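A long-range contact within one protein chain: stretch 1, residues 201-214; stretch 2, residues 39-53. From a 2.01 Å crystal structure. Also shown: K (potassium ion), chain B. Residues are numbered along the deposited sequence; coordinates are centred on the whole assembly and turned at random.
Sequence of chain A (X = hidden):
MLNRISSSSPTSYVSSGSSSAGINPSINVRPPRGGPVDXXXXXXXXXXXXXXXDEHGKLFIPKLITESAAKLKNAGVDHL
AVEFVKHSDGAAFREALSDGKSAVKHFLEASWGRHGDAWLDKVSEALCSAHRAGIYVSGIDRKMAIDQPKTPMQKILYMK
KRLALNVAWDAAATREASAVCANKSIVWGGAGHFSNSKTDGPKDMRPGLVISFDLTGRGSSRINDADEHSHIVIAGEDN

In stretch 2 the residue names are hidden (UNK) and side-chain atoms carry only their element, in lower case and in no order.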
ATOM      1  N   GLY A 201       7.870  -3.085 -12.292  1.00 68.47           N
ATOM      2  CA  GLY A 201       7.340  -2.491 -11.087  1.00 63.28           C
ATOM      3  C   GLY A 201       7.232  -0.984 -11.213  1.00 50.03           C
ATOM      4  O   GLY A 201       7.474  -0.414 -12.280  1.00 59.19           O
ATOM      5  N   PRO A 202       6.869  -0.306 -10.123  1.00 44.00           N
ATOM      6  CA  PRO A 202       6.678   1.147 -10.196  1.00 42.23           C
ATOM      7  C   PRO A 202       7.942   1.864 -10.647  1.00 50.29           C
ATOM      8  O   PRO A 202       9.062   1.404 -10.419  1.00 49.50           O
ATOM      9  CB  PRO A 202       6.299   1.529  -8.762  1.00 39.29           C
ATOM     10  CG  PRO A 202       5.744   0.274  -8.169  1.00 41.62           C
ATOM     11  CD  PRO A 202       6.549  -0.835  -8.786  1.00 41.73           C
ATOM     12  N   LYS A 203       7.748   3.010 -11.293  1.00 49.06           N
ATOM     13  CA  LYS A 203       8.877   3.804 -11.755  1.00 51.74           C
ATOM     14  C   LYS A 203       9.647   4.369 -10.569  1.00 46.56           C
ATOM     15  O   LYS A 203       9.058   4.824  -9.584  1.00 42.52           O
ATOM     16  CB  LYS A 203       8.397   4.937 -12.662  1.00 70.48           C
ATOM     17  CG  LYS A 203       9.518   5.843 -13.158  1.00 98.34           C
ATOM     18  CD  LYS A 203       9.109   6.640 -14.391  1.00126.93           C
ATOM     19  CE  LYS A 203       7.956   7.588 -14.103  1.00149.24           C
ATOM     20  NZ  LYS A 203       7.602   8.405 -15.299  1.00168.71           N
ATOM     21  N   ASP A 204      10.975   4.339 -10.671  1.00 49.29           N
ATOM     22  CA  ASP A 204      11.880   4.810  -9.622  1.00 53.67           C
ATOM     23  C   ASP A 204      11.719   4.034  -8.320  1.00 47.73           C
ATOM     24  O   ASP A 204      12.088   4.534  -7.254  1.00 42.46           O
ATOM     25  CB  ASP A 204      11.696   6.308  -9.356  1.00 53.00           C
ATOM     26  CG  ASP A 204      12.106   7.166 -10.538  1.00 57.33           C
ATOM     27  OD1 ASP A 204      13.091   6.811 -11.217  1.00 67.78           O
ATOM     28  OD2 ASP A 204      11.442   8.193 -10.789  1.00 55.67           O
HETATM   29  N   MSE A 205      11.172   2.821  -8.376  1.00 45.53           N
HETATM   30  CA  MSE A 205      11.077   1.968  -7.193  1.00 41.60           C
HETATM   31  C   MSE A 205      11.537   0.551  -7.531  1.00 49.01           C
HETATM   32  O   MSE A 205      11.669   0.198  -8.702  1.00 54.48           O
HETATM   33  CB  MSE A 205       9.644   1.952  -6.644  1.00 39.08           C
HETATM   34  CG  MSE A 205       9.023   3.341  -6.503  1.00 44.28           C
HETATM   35 SE   MSE A 205       7.273   3.350  -5.626  1.00 45.90          SE
HETATM   36  CE  MSE A 205       7.883   3.100  -3.786  1.00 38.52           C
ATOM     37  N   ARG A 206      11.784  -0.255  -6.502  1.00 42.27           N
ATOM     38  CA  ARG A 206      12.290  -1.600  -6.716  1.00 45.35           C
ATOM     39  C   ARG A 206      11.231  -2.474  -7.391  1.00 46.54           C
ATOM     40  O   ARG A 206      10.031  -2.308  -7.149  1.00 44.37           O
ATOM     41  CB  ARG A 206      12.694  -2.237  -5.393  1.00 47.26           C
ATOM     42  CG  ARG A 206      13.804  -1.519  -4.658  1.00 53.73           C
ATOM     43  CD  ARG A 206      13.800  -1.923  -3.197  1.00 54.98           C
ATOM     44  NE  ARG A 206      12.593  -1.453  -2.525  1.00 56.91           N
ATOM     45  CZ  ARG A 206      12.194  -1.856  -1.324  1.00 52.23           C
ATOM     46  NH1 ARG A 206      12.905  -2.746  -0.644  1.00 62.14           N
ATOM     47  NH2 ARG A 206      11.082  -1.364  -0.802  1.00 44.99           N
ATOM     48  N   PRO A 207      11.648  -3.430  -8.222  1.00 49.42           N
ATOM     49  CA  PRO A 207      10.670  -4.333  -8.844  1.00 51.85           C
ATOM     50  C   PRO A 207       9.863  -5.082  -7.793  1.00 52.11           C
ATOM     51  O   PRO A 207      10.391  -5.523  -6.772  1.00 50.96           O
ATOM     52  CB  PRO A 207      11.536  -5.287  -9.673  1.00 61.23           C
ATOM     53  CG  PRO A 207      12.833  -4.583  -9.855  1.00 68.40           C
ATOM     54  CD  PRO A 207      13.026  -3.752  -8.629  1.00 56.09           C
ATOM     55  N   GLY A 208       8.569  -5.220  -8.055  1.00 50.29           N
ATOM     56  CA  GLY A 208       7.701  -5.957  -7.156  1.00 48.79           C
ATOM     57  C   GLY A 208       6.369  -6.232  -7.815  1.00 49.26           C
ATOM     58  O   GLY A 208       6.022  -5.645  -8.843  1.00 52.31           O
ATOM     59  N   LEU A 209       5.625  -7.144  -7.199  1.00 54.38           N
ATOM     60  CA  LEU A 209       4.278  -7.473  -7.645  1.00 54.03           C
ATOM     61  C   LEU A 209       3.332  -6.354  -7.226  1.00 48.24           C
ATOM     62  O   LEU A 209       3.237  -6.029  -6.039  1.00 44.31           O
ATOM     63  CB  LEU A 209       3.854  -8.816  -7.049  1.00 65.69           C
ATOM     64  CG  LEU A 209       2.571  -9.517  -7.517  1.00 70.73           C
ATOM     65  CD1 LEU A 209       1.323  -8.904  -6.898  1.00 63.08           C
ATOM     66  CD2 LEU A 209       2.478  -9.506  -9.029  1.00 78.80           C
ATOM     67  N   VAL A 210       2.640  -5.756  -8.195  1.00 45.48           N
ATOM     68  CA  VAL A 210       1.728  -4.646  -7.944  1.00 45.63           C
ATOM     69  C   VAL A 210       0.299  -5.165  -8.006  1.00 51.46           C
ATOM     70  O   VAL A 210      -0.083  -5.847  -8.966  1.00 49.67           O
ATOM     71  CB  VAL A 210       1.937  -3.505  -8.955  1.00 43.47           C
ATOM     72  CG1 VAL A 210       0.959  -2.369  -8.684  1.00 43.98           C
ATOM     73  CG2 VAL A 210       3.371  -2.998  -8.890  1.00 42.06           C
ATOM     74  N   ILE A 211      -0.489  -4.831  -6.987  1.00 44.75           N
ATOM     75  CA  ILE A 211      -1.887  -5.228  -6.893  1.00 45.99           C
ATOM     76  C   ILE A 211      -2.761  -4.001  -7.105  1.00 45.32           C
ATOM     77  O   ILE A 211      -2.480  -2.925  -6.566  1.00 44.17           O
ATOM     78  CB  ILE A 211      -2.196  -5.882  -5.532  1.00 45.91           C
ATOM     79  CG1 ILE A 211      -1.388  -7.172  -5.371  1.00 49.98           C
ATOM     80  CG2 ILE A 211      -3.704  -6.147  -5.392  1.00 47.55           C
ATOM     81  CD1 ILE A 211      -1.565  -7.862  -4.031  1.00 57.66           C
ATOM     82  N   SER A 212      -3.821  -4.171  -7.886  1.00 45.29           N
ATOM     83  CA  SER A 212      -4.855  -3.166  -8.073  1.00 43.43           C
ATOM     84  C   SER A 212      -6.189  -3.761  -7.648  1.00 47.53           C
ATOM     85  O   SER A 212      -6.297  -4.959  -7.376  1.00 52.28           O
ATOM     86  CB  SER A 212      -4.924  -2.696  -9.531  1.00 46.76           C
ATOM     87  OG  SER A 212      -5.331  -3.752 -10.380  1.00 51.72           O
ATOM     88  N   PHE A 213      -7.217  -2.918  -7.599  1.00 43.16           N
ATOM     89  CA  PHE A 213      -8.520  -3.339  -7.103  1.00 46.88           C
ATOM     90  C   PHE A 213      -9.620  -2.979  -8.089  1.00 49.58           C
ATOM     91  O   PHE A 213      -9.665  -1.858  -8.603  1.00 55.24           O
ATOM     92  CB  PHE A 213      -8.803  -2.716  -5.739  1.00 46.68           C
ATOM     93  CG  PHE A 213      -7.904  -3.233  -4.665  1.00 43.62           C
ATOM     94  CD1 PHE A 213      -8.216  -4.399  -3.989  1.00 40.89           C
ATOM     95  CD2 PHE A 213      -6.733  -2.573  -4.351  1.00 42.29           C
ATOM     96  CE1 PHE A 213      -7.381  -4.888  -3.006  1.00 40.93           C
ATOM     97  CE2 PHE A 213      -5.895  -3.055  -3.371  1.00 42.04           C
ATOM     98  CZ  PHE A 213      -6.219  -4.217  -2.698  1.00 40.98           C
ATOM     99  N   ASP A 214     -10.496  -3.945  -8.341  1.00 49.96           N
ATOM    100  CA  ASP A 214     -11.713  -3.761  -9.123  1.00 58.94           C
ATOM    101  C   ASP A 214     -12.877  -3.788  -8.137  1.00 55.38           C
ATOM    102  O   ASP A 214     -13.290  -4.857  -7.679  1.00 50.48           O
ATOM    103  CB  ASP A 214     -11.842  -4.849 -10.185  1.00 67.10           C
ATOM    104  CG  ASP A 214     -13.209  -4.872 -10.842  1.00 77.17           C
ATOM    105  OD1 ASP A 214     -13.956  -3.878 -10.714  1.00 70.53           O
ATOM    106  OD2 ASP A 214     -13.533  -5.887 -11.490  1.00 79.30           O
ATOM    107  N   UNK A  39      -5.806 -14.490  -2.234  1.00 62.68           N
ATOM    108  CA  UNK A  39      -5.032 -13.918  -3.331  1.00 61.21           C
ATOM    109  C   UNK A  39      -3.907 -13.033  -2.810  1.00 58.47           C
ATOM    110  O   UNK A  39      -2.772 -13.112  -3.296  1.00 52.21           O
ATOM    111  c   UNK A  39      -5.951 -13.125  -4.262  1.00 70.59           C
ATOM    112  o   UNK A  39      -6.896 -14.013  -4.875  1.00 78.18           O
ATOM    113  c   UNK A  39      -5.150 -12.414  -5.352  1.00 68.35           C
ATOM    114  N   UNK A  40      -4.198 -12.182  -1.824  1.00 59.88           N
ATOM    115  CA  UNK A  40      -3.177 -11.277  -1.305  1.00 52.95           C
ATOM    116  C   UNK A  40      -2.047 -12.053  -0.639  1.00 47.56           C
ATOM    117  O   UNK A  40      -0.865 -11.776  -0.871  1.00 54.44           O
ATOM    118  c   UNK A  40      -3.613  -8.357   1.253  1.00 48.96           C
ATOM    119  c   UNK A  40      -3.804 -10.287  -0.326  1.00 55.28           C
ATOM    120  c   UNK A  40      -2.842  -9.320   0.365  1.00 51.81           C
ATOM    121  c   UNK A  40      -2.000  -8.554  -0.651  1.00 41.67           C
ATOM    122  N   UNK A  41      -2.393 -13.031   0.199  1.00 56.95           N
ATOM    123  CA  UNK A  41      -1.374 -13.829   0.876  1.00 62.27           C
ATOM    124  C   UNK A  41      -0.561 -14.621  -0.140  1.00 65.91           C
ATOM    125  O   UNK A  41       0.665 -14.742  -0.019  1.00 65.82           O
ATOM    126  c   UNK A  41      -2.031 -14.749   1.922  1.00 70.29           C
ATOM    127  c   UNK A  41      -0.995 -15.666   2.570  1.00 79.38           C
ATOM    128  c   UNK A  41      -2.744 -13.917   2.980  1.00 61.95           C
ATOM    129  N   UNK A  42      -1.226 -15.177  -1.153  1.00 62.53           N
ATOM    130  CA  UNK A  42      -0.508 -15.922  -2.172  1.00 64.34           C
ATOM    131  C   UNK A  42       0.456 -15.048  -2.953  1.00 60.16           C
ATOM    132  O   UNK A  42       1.545 -15.490  -3.329  1.00 63.69           O
ATOM    133  N   UNK A  43       0.068 -13.797  -3.207  1.00 69.45           N
ATOM    134  CA  UNK A  43       0.954 -12.878  -3.913  1.00 66.06           C
ATOM    135  C   UNK A  43       2.173 -12.536  -3.067  1.00 57.75           C
ATOM    136  O   UNK A  43       3.292 -12.454  -3.585  1.00 58.21           O
ATOM    137  c   UNK A  43       0.193 -11.611  -4.302  1.00 60.22           C
ATOM    138  N   UNK A  44       1.978 -12.333  -1.762  1.00 58.21           N
ATOM    139  CA  UNK A  44       3.114 -12.101  -0.877  1.00 53.01           C
ATOM    140  C   UNK A  44       3.956 -13.358  -0.720  1.00 61.96           C
ATOM    141  O   UNK A  44       5.182 -13.268  -0.591  1.00 62.30           O
ATOM    142  c   UNK A  44       2.630 -11.613   0.489  1.00 52.90           C
ATOM    143  N   UNK A  45       3.325 -14.535  -0.736  1.00 65.42           N
ATOM    144  CA  UNK A  45       4.077 -15.776  -0.616  1.00 66.44           C
ATOM    145  C   UNK A  45       4.992 -15.996  -1.813  1.00 67.85           C
ATOM    146  O   UNK A  45       6.042 -16.630  -1.678  1.00 66.63           O
ATOM    147  o   UNK A  45       3.842 -18.176  -0.343  1.00 78.27           O
ATOM    148  c   UNK A  45       3.122 -16.960  -0.461  1.00 66.36           C
ATOM    149  N   UNK A  46       4.624 -15.470  -2.980  1.00 69.45           N
ATOM    150  CA  UNK A  46       5.382 -15.703  -4.202  1.00 72.06           C
ATOM    151  C   UNK A  46       6.387 -14.600  -4.518  1.00 73.69           C
ATOM    152  O   UNK A  46       7.178 -14.763  -5.453  1.00 66.60           O
ATOM    153  o   UNK A  46       3.823 -17.981  -4.486  1.00 80.71           O
ATOM    154  o   UNK A  46       2.395 -17.024  -5.850  1.00 88.97           O
ATOM    155  c   UNK A  46       4.422 -15.858  -5.390  1.00 78.89           C
ATOM    156  c   UNK A  46       3.479 -17.038  -5.229  1.00 84.91           C
ATOM    157  N   UNK A  47       6.386 -13.497  -3.771  1.00 69.90           N
ATOM    158  CA  UNK A  47       7.250 -12.364  -4.073  1.00 65.53           C
ATOM    159  C   UNK A  47       7.870 -11.819  -2.796  1.00 63.60           C
ATOM    160  O   UNK A  47       7.256 -11.838  -1.726  1.00 65.94           O
ATOM    161  c   UNK A  47       6.086 -11.589  -6.189  1.00 61.90           C
ATOM    162  o   UNK A  47       6.866 -11.411  -7.123  1.00 68.22           O
ATOM    163  c   UNK A  47       6.481 -11.235  -4.774  1.00 64.52           C
ATOM    164  n   UNK A  47       4.866 -12.085  -6.356  1.00 56.00           N
ATOM    165  N   UNK A  48       9.098 -11.312  -2.927  1.00 62.78           N
ATOM    166  CA  UNK A  48       9.747 -10.608  -1.828  1.00 55.13           C
ATOM    167  C   UNK A  48       9.202  -9.201  -1.636  1.00 52.03           C
ATOM    168  O   UNK A  48       9.376  -8.628  -0.553  1.00 51.43           O
ATOM    169  c   UNK A  48      11.945 -11.867  -1.857  1.00 77.17           C
ATOM    170  c   UNK A  48      11.258 -10.534  -2.057  1.00 59.17           C
ATOM    171  o   UNK A  48      11.479 -12.707  -1.086  1.00 74.89           O
ATOM    172  n   UNK A  48      13.063 -12.069  -2.549  1.00 87.10           N
ATOM    173  N   UNK A  49       8.551  -8.632  -2.649  1.00 47.01           N
ATOM    174  CA  UNK A  49       8.031  -7.276  -2.561  1.00 43.53           C
ATOM    175  C   UNK A  49       6.703  -7.201  -3.294  1.00 49.09           C
ATOM    176  O   UNK A  49       6.611  -7.585  -4.466  1.00 44.85           O
ATOM    177  c   UNK A  49       9.025  -6.265  -3.147  1.00 48.69           C
ATOM    178  c   UNK A  49       8.598  -4.795  -3.121  1.00 43.24           C
ATOM    179  c   UNK A  49       9.637  -3.932  -3.815  1.00 50.18           C
ATOM    180  c   UNK A  49       8.379  -4.316  -1.697  1.00 49.35           C
ATOM    181  N   UNK A  50       5.682  -6.710  -2.595  1.00 47.43           N
ATOM    182  CA  UNK A  50       4.348  -6.519  -3.147  1.00 53.24           C
ATOM    183  C   UNK A  50       3.941  -5.072  -2.920  1.00 47.20           C
ATOM    184  O   UNK A  50       4.161  -4.520  -1.836  1.00 38.98           O
ATOM    185  c   UNK A  50       1.900  -7.135  -2.950  1.00 42.32           C
ATOM    186  c   UNK A  50       3.320  -7.474  -2.502  1.00 48.00           C
ATOM    187  c   UNK A  50       3.656  -8.922  -2.843  1.00 49.06           C
ATOM    188  N   UNK A  51       3.350  -4.460  -3.940  1.00 43.79           N
ATOM    189  CA  UNK A  51       2.779  -3.124  -3.836  1.00 39.09           C
ATOM    190  C   UNK A  51       1.263  -3.234  -3.817  1.00 40.53           C
ATOM    191  O   UNK A  51       0.676  -3.878  -4.692  1.00 45.74           O
ATOM    192  o   UNK A  51       8.747  -1.017  -5.108  1.00 41.84           O
ATOM    193  c   UNK A  51       6.936  -2.416  -5.762  1.00 41.71           C
ATOM    194  c   UNK A  51       3.220  -2.239  -5.004  1.00 36.33           C
ATOM    195  c   UNK A  51       7.408  -1.314  -5.082  1.00 41.23           C
ATOM    196  c   UNK A  51       6.543  -0.508  -4.377  1.00 35.99           C
ATOM    197  c   UNK A  51       5.193  -0.814  -4.351  1.00 33.53           C
ATOM    198  c   UNK A  51       5.588  -2.709  -5.733  1.00 39.30           C
ATOM    199  c   UNK A  51       4.695  -1.916  -5.029  1.00 36.28           C
ATOM    200  N   UNK A  52       0.637  -2.606  -2.826  1.00 38.82           N
ATOM    201  CA  UNK A  52      -0.817  -2.519  -2.740  1.00 33.89           C
ATOM    202  C   UNK A  52      -1.210  -1.115  -3.173  1.00 35.10           C
ATOM    203  O   UNK A  52      -0.953  -0.141  -2.458  1.00 32.00           O
ATOM    204  c   UNK A  52      -1.329  -2.831  -1.329  1.00 34.95           C
ATOM    205  c   UNK A  52      -1.338  -4.624   0.494  1.00 44.22           C
ATOM    206  c   UNK A  52      -0.984  -4.271  -0.941  1.00 40.92           C
ATOM    207  c   UNK A  52      -2.846  -2.609  -1.248  1.00 36.80           C
ATOM    208  N   UNK A  53      -1.838  -1.007  -4.342  1.00 34.44           N
ATOM    209  CA  UNK A  53      -2.256   0.282  -4.852  1.00 38.15           C
ATOM    210  C   UNK A  53      -3.510   0.768  -4.159  1.00 43.17           C
ATOM    211  O   UNK A  53      -4.602   0.243  -4.396  1.00 44.63           O
TER
HETATM  212  K     K B 301      11.075  -0.183 -11.279  1.00 51.21           K
HETATM  213  O   HOH W   1       9.910   0.292  -2.867  1.00 33.54           O
HETATM  214  O   HOH W   2      -5.850   0.038  -6.833  1.00 61.13           O

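Position 39 carries one carbon bearing an oxygen and a carbon, the branched hydroxyl of Thr 39; it makes no contact with stretch 1. Position 40 has four carbons forked at the second, hence Leu 40, whose CD1 lies 3.5 Å from Ile 211 CD1. At 41, one carbon carries two more, and carbon alone suits Val 41. Position 42 has no side-chain atoms and is Gly 42. Positions 43 and 44 have one carbon each: Ala 43, with CB 3.9 Å from Leu 209 CD1, and Ala 44, which points away.

Position 45, a carbon then an oxygen, is Ser 45. Position 46 has two carbons, the second carrying two oxygens: Asp 46, a carboxylate.

At 47 the second carbon carries one oxygen and one nitrogen, an amide, so Asn 47. Its ND2 donates to Ala 43 O (3.2 Å), tying the loop back to the helix, and lies 3.5 Å from Leu 209 CB. Position 48 has the same amide but no partner in stretch 1; it is Asn 48.

Position 49 shows four carbons forked at the second, Leu 49; its CD2 reaches Pro 207 O at 3.4 Å and covers one face of the Arg 206 guanidinium. Position 50, one carbon carrying two, is Val 50, with CG1 3.7 Å from Ile 211 CD1.

Position 51 has one carbon, then a six-carbon ring bearing an oxygen: Tyr 51. Its OH donates to Arg 206 O (2.7 Å), and Pro 202 CG sits 3.6 Å from the ring centroid, 5° off the normal, a CH-pi contact over the face. Water 1 links Tyr 51 OH (2.8 Å) to Arg 206 NH2 (2.9 Å).

Position 52 has four carbons forked at the first, one arm two carbons long. This is Ile 52, whose CG2 meets the Phe 213 ring edge, 3.7 Å from CE2. Position 53 lacks side-chain atoms: Gly 53. An ideal CB would be tight, 3.1 Å from Ile 211 O.

The contact is a parallel strand pairing. Leu 209 N donates to Leu 49 O (2.9 Å), Tyr 51 N to Leu 209 O (2.6 Å), Ile 211 N to Tyr 51 O (2.7 Å) and Gly 53 N to Ile 211 O (3.0 Å). On one face, Leu 209 and Ile 211 pack with the helix; on the other, Tyr 51 lies beside Val 210 and reaches the loop. There Pro 202 O and Met 205 O each bind potassium at 2.7 Å, while the ring engages side chains of the same turn.

Stretch 2 39-53: TLVGAASDNNLVYIG
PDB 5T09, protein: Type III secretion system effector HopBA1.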